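Local coordinates for lipoprotein (Streptococcus pneumoniae serotype 4, PDB 6JF1) that binds L-methionine and probably delivers it to a membrane ABC importer, as that transporter's substrate-binding lipoprotein, at residues A[80-84]-A[85-89]; A[138-141]-A[142-145]. All coordinates share one frame; numbering follows the deposited sequence.

Contact 1. Residues A[80-84]-A[85-89]. With MET (methionine), chain B.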
loop_
_atom_site.group_PDB
_atom_site.type_symbol
_atom_site.label_atom_id
_atom_site.label_comp_id
_atom_site.label_asym_id
_atom_site.label_seq_id
_atom_site.Cartn_x
_atom_site.Cartn_y
_atom_site.Cartn_z
ATOM N N ASN A 80 10.951 -0.284 8.078
ATOM C CA ASN A 80 10.237 0.050 6.856
ATOM C C ASN A 80 8.795 0.393 7.214
ATOM O O ASN A 80 8.220 -0.100 8.250
ATOM C CB ASN A 80 10.461 -0.991 5.745
ATOM C CG ASN A 80 9.709 -2.296 5.945
ATOM O OD1 ASN A 80 8.482 -2.304 6.088
ATOM N ND2 ASN A 80 10.428 -3.414 5.907
ATOM N N ALA A 81 8.196 1.218 6.355
ATOM C CA ALA A 81 6.841 1.582 6.576
ATOM C C ALA A 81 6.154 1.697 5.217
ATOM O O ALA A 81 6.221 2.774 4.589
ATOM C CB ALA A 81 6.815 2.880 7.373
ATOM N N PHE A 82 5.507 0.615 4.743
ATOM C CA PHE A 82 4.957 0.661 3.393
ATOM C C PHE A 82 3.942 -0.467 3.159
ATOM O O PHE A 82 3.275 -0.421 2.161
ATOM C CB PHE A 82 6.067 0.523 2.342
ATOM C CG PHE A 82 6.554 -0.889 2.121
ATOM C CD1 PHE A 82 7.374 -1.515 3.047
ATOM C CD2 PHE A 82 6.164 -1.609 0.986
ATOM C CE1 PHE A 82 7.789 -2.836 2.857
ATOM C CE2 PHE A 82 6.585 -2.921 0.784
ATOM C CZ PHE A 82 7.388 -3.537 1.728
ATOM N N GLN A 83 3.836 -1.494 4.016
ATOM C CA GLN A 83 3.082 -2.677 3.601
ATOM C C GLN A 83 2.008 -2.977 4.645
ATOM O O GLN A 83 2.034 -2.416 5.754
ATOM C CB GLN A 83 4.000 -3.904 3.495
ATOM C CG GLN A 83 4.447 -4.407 4.881
ATOM C CD GLN A 83 5.733 -5.188 4.786
ATOM O OE1 GLN A 83 5.800 -6.220 4.113
ATOM N NE2 GLN A 83 6.770 -4.703 5.456
ATOM N N HIS A 84 1.106 -3.900 4.268
ATOM C CA HIS A 84 0.087 -4.452 5.204
ATOM C C HIS A 84 0.549 -5.822 5.725
ATOM O O HIS A 84 1.556 -6.401 5.264
ATOM C CB HIS A 84 -1.354 -4.432 4.623
ATOM C CG HIS A 84 -1.467 -4.969 3.229
ATOM N ND1 HIS A 84 -1.049 -6.253 2.874
ATOM C CD2 HIS A 84 -1.928 -4.396 2.105
ATOM C CE1 HIS A 84 -1.293 -6.456 1.602
ATOM N NE2 HIS A 84 -1.813 -5.322 1.092
ATOM N N TYR A 85 -0.137 -6.303 6.754
ATOM C CA TYR A 85 0.241 -7.620 7.374
ATOM C C TYR A 85 0.293 -8.746 6.325
ATOM O O TYR A 85 1.174 -9.611 6.351
ATOM C CB TYR A 85 -0.784 -7.998 8.451
ATOM C CG TYR A 85 -0.569 -7.390 9.821
ATOM C CD1 TYR A 85 0.386 -7.906 10.709
ATOM C CD2 TYR A 85 -1.370 -6.339 10.254
ATOM C CE1 TYR A 85 0.532 -7.380 11.993
ATOM C CE2 TYR A 85 -1.238 -5.803 11.536
ATOM C CZ TYR A 85 -0.272 -6.321 12.397
ATOM O OH TYR A 85 -0.177 -5.814 13.662
ATOM N N ASN A 86 -0.670 -8.792 5.416
ATOM C CA ASN A 86 -0.692 -9.926 4.460
ATOM C C ASN A 86 0.533 -9.898 3.550
ATOM O O ASN A 86 1.119 -10.952 3.256
ATOM C CB ASN A 86 -1.913 -9.902 3.555
ATOM C CG ASN A 86 -3.109 -10.566 4.205
ATOM O OD1 ASN A 86 -2.989 -11.200 5.264
ATOM N ND2 ASN A 86 -4.259 -10.422 3.577
ATOM N N PHE A 87 0.881 -8.697 3.079
ATOM C CA PHE A 87 2.039 -8.557 2.225
ATOM C C PHE A 87 3.269 -9.045 2.995
ATOM O O PHE A 87 4.133 -9.744 2.420
ATOM C CB PHE A 87 2.233 -7.094 1.771
ATOM C CG PHE A 87 3.308 -6.938 0.728
ATOM C CD1 PHE A 87 4.639 -6.759 1.100
ATOM C CD2 PHE A 87 2.995 -6.996 -0.633
ATOM C CE1 PHE A 87 5.631 -6.639 0.140
ATOM C CE2 PHE A 87 4.000 -6.899 -1.588
ATOM C CZ PHE A 87 5.317 -6.689 -1.206
ATOM N N LEU A 88 3.389 -8.628 4.268
ATOM C CA LEU A 88 4.576 -8.994 5.097
ATOM C C LEU A 88 4.674 -10.520 5.281
ATOM O O LEU A 88 5.738 -11.121 5.061
ATOM C CB LEU A 88 4.518 -8.328 6.484
ATOM C CG LEU A 88 5.639 -8.811 7.420
ATOM C CD1 LEU A 88 7.028 -8.526 6.804
ATOM C CD2 LEU A 88 5.527 -8.171 8.800
ATOM N N ASN A 89 3.575 -11.108 5.751
ATOM C CA ASN A 89 3.496 -12.567 5.973
ATOM C C ASN A 89 3.900 -13.293 4.690
ATOM O O ASN A 89 4.700 -14.204 4.725
ATOM C CB ASN A 89 2.103 -12.985 6.453
ATOM C CG ASN A 89 1.793 -12.466 7.852
ATOM O OD1 ASN A 89 2.671 -12.411 8.720
ATOM N ND2 ASN A 89 0.556 -12.053 8.087
HETATM N N MET B . -0.330 0.975 1.575
HETATM C CA MET B . -0.676 -0.246 0.752
HETATM C C MET B . -2.135 -0.608 1.037
HETATM O O MET B . -2.877 -0.975 0.104
HETATM C CB MET B . 0.215 -1.438 1.135
HETATM C CG MET B . 0.179 -2.572 0.086
HETATM S SD MET B . 1.250 -3.950 0.588
HETATM C CE MET B . 2.865 -3.354 0.060
HETATM O OXT MET B . -2.582 -0.467 2.212
#
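His84 caps the helix that starts at Tyr85. Its ring nitrogen ND1 accepts the backbone N-H of Phe87 at 3.1 Å, with the donor tilted 17° from the ring plane. With CG between the backbone N and the carbonyl carbon (chi1 48°), the ring presents its ND1 edge to the N-H groups of the first turn. Because ND1 accepts here, the ring proton probably sits on NE2, which bonds to Asn143 OD1 across the cleft. Both ring nitrogens are therefore satisfied. His84 O takes the N-H of Leu88 at 3.1 Å, the first regular bond of the helix.

Gln83 OE1 lies at the edge of the Phe87 ring, in its plane, 3.3 Å from CD1. The same oxygen comes 3.4 Å from Leu88 CB, but its hydrogen bond is with Asn69 ND2. Tyr85 OH bonds to Asp104 OD1, and Asn86 ND2 to Gln228 OE1. The rings of Phe82 and Phe87 meet obliquely, with their planes at 77°.

The bound methionine lays its thioether end against this junction. Its SD sits over one face of the His84 imidazole, 3.4 Å from NE2. Its CE lies over one face of the Phe87 ring, offset toward the rim, and is 3.6 Å from Gln83 CA. This is a strand-to-helix junction with a histidine N-cap, and it forms one wall of the methionine pocket.

Contact 2. Residues A[138-141]-A[142-145]. With ZN (zinc ion), chain G; ZN (zinc ion), chain H; MET (methionine), chain B.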
loop_
_atom_site.group_PDB
_atom_site.type_symbol
_atom_site.label_atom_id
_atom_site.label_comp_id
_atom_site.label_asym_id
_atom_site.label_seq_id
_atom_site.Cartn_x
_atom_site.Cartn_y
_atom_site.Cartn_z
ATOM N N PRO A 138 -2.952 -5.295 -9.469
ATOM C CA PRO A 138 -1.574 -5.550 -9.040
ATOM C C PRO A 138 -1.190 -7.033 -9.234
ATOM O O PRO A 138 -2.041 -7.922 -9.257
ATOM C CB PRO A 138 -1.524 -5.182 -7.552
ATOM C CG PRO A 138 -2.738 -4.298 -7.330
ATOM C CD PRO A 138 -3.768 -4.793 -8.327
ATOM N N ASN A 139 0.090 -7.310 -9.346
ATOM C CA ASN A 139 0.524 -8.652 -9.723
ATOM C C ASN A 139 1.265 -9.312 -8.552
ATOM O O ASN A 139 1.717 -10.418 -8.687
ATOM C CB ASN A 139 1.411 -8.605 -10.976
ATOM C CG ASN A 139 2.741 -7.888 -10.778
ATOM O OD1 ASN A 139 3.055 -7.415 -9.690
ATOM N ND2 ASN A 139 3.552 -7.788 -11.825
ATOM N N ASP A 140 1.454 -8.654 -7.404
ATOM C CA ASP A 140 2.066 -9.398 -6.256
ATOM C C ASP A 140 0.961 -10.211 -5.563
ATOM O O ASP A 140 -0.165 -9.749 -5.491
ATOM C CB ASP A 140 2.766 -8.414 -5.306
ATOM C CG ASP A 140 1.741 -7.439 -4.741
ATOM O OD1 ASP A 140 1.282 -6.549 -5.531
ATOM O OD2 ASP A 140 1.335 -7.640 -3.542
ATOM N N ALA A 141 1.265 -11.393 -5.015
ATOM C CA ALA A 141 0.229 -12.361 -4.611
ATOM C C ALA A 141 -0.877 -11.726 -3.753
ATOM O O ALA A 141 -2.047 -12.013 -3.994
ATOM C CB ALA A 141 0.865 -13.527 -3.885
ATOM N N THR A 142 -0.544 -10.883 -2.744
ATOM C CA THR A 142 -1.579 -10.516 -1.759
ATOM C C THR A 142 -2.447 -9.394 -2.325
ATOM O O THR A 142 -3.635 -9.395 -2.097
ATOM C CB THR A 142 -1.029 -10.200 -0.353
ATOM O OG1 THR A 142 -0.200 -9.048 -0.470
ATOM C CG2 THR A 142 -0.300 -11.392 0.239
ATOM N N ASN A 143 -1.862 -8.453 -3.075
ATOM C CA ASN A 143 -2.668 -7.355 -3.631
ATOM C C ASN A 143 -3.382 -7.828 -4.911
ATOM O O ASN A 143 -4.475 -7.379 -5.214
ATOM C CB ASN A 143 -1.827 -6.085 -3.838
ATOM C CG ASN A 143 -1.431 -5.500 -2.499
ATOM O OD1 ASN A 143 -2.292 -5.072 -1.726
ATOM N ND2 ASN A 143 -0.145 -5.519 -2.204
ATOM N N GLU A 144 -2.792 -8.768 -5.632
ATOM C CA GLU A 144 -3.516 -9.419 -6.732
ATOM C C GLU A 144 -4.804 -10.093 -6.217
ATOM O O GLU A 144 -5.915 -9.896 -6.767
ATOM C CB GLU A 144 -2.612 -10.460 -7.394
ATOM C CG GLU A 144 -3.272 -11.122 -8.580
ATOM C CD GLU A 144 -2.330 -12.137 -9.233
ATOM O OE1 GLU A 144 -1.102 -12.008 -9.099
ATOM O OE2 GLU A 144 -2.837 -13.089 -9.827
ATOM N N SER A 145 -4.647 -10.914 -5.186
ATOM C CA SER A 145 -5.761 -11.593 -4.542
ATOM C C SER A 145 -6.818 -10.580 -4.080
ATOM O O SER A 145 -8.027 -10.746 -4.313
ATOM C CB SER A 145 -5.276 -12.428 -3.367
ATOM O OG SER A 145 -6.364 -13.116 -2.779
HETATM ZN ZN ZN G . 0.862 -12.207 -9.925
HETATM ZN ZN ZN H . -1.404 -13.807 -11.149
HETATM N N MET B . -0.330 0.975 1.575
HETATM C CA MET B . -0.676 -0.246 0.752
HETATM C C MET B . -2.135 -0.608 1.037
HETATM O O MET B . -2.877 -0.975 0.104
HETATM C CB MET B . 0.215 -1.438 1.135
HETATM C CG MET B . 0.179 -2.572 0.086
HETATM S SD MET B . 1.250 -3.950 0.588
HETATM C CE MET B . 2.865 -3.354 0.060
HETATM O OXT MET B . -2.582 -0.467 2.212
HETATM O O HOH W 1 1.961 -9.632 -1.884
HETATM O O HOH W 2 0.123 -14.509 -10.162
HETATM O O HOH W 3 0.762 -13.353 -8.277
#
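The chain leaves strand 134-138 at Pro138 and turns through Asn139 and Asp140 into helix 141-153. Asp140 is the N-cap of that helix. Its carbonyl O accepts Glu144 N at 2.8 Å. One residue on, Ala141 O accepts Ser145 N.

The Asp140 carboxylate bends back over the helix start, with chi1 62°. OD2 gathers three donors: a weak capping bond from Asn143 N, a bond of 2.9 Å from Asn143 ND2, and a water. The amide nitrogen comes in on the syn side of OD2, and its plane is turned 60° from the carboxylate. The water also accepts from Thr142 N, so a second N-H of the first turn is served. Held this way, Asn143 ND2 comes near the SD of the bound methionine, while its OD1 also accepts from Asn202 ND2. Pro138 CB packs on Asn143 CB, the two side chains crossing at about a right angle. Pro138 O is buried against Glu144 CB without a polar partner.

Glu144 extends toward two zinc ions, with CG anti to the backbone N (chi1 -177°). Glu183 completes the protein ligands. Asn139 O and Glu144 OE1 bind one zinc ion, Glu144 OE2 binds the other at 2.1 Å, and one water ligates both.

Overall arrangement
From the N terminus, the chain first reaches contact 1, where strand 79-84 of the first sheet runs straight into helix 85-95. It then passes through strands 100-107 and 111-117 into the second sheet. Contact 2 follows, where strand 134-138 of that sheet leads through a short loop into helix 141-153. The two contacts lie in series, neither nesting nor crossing, with centres about 13 Å apart. Each closes a local turn at a helix start. They meet beside the thioether end of the bound methionine, and both touch it. Phe87 CE2 packs 3.4 Å from Asp140 OD2, so the two helix starts meet directly and join the two sheet-bearing halves around the ligand.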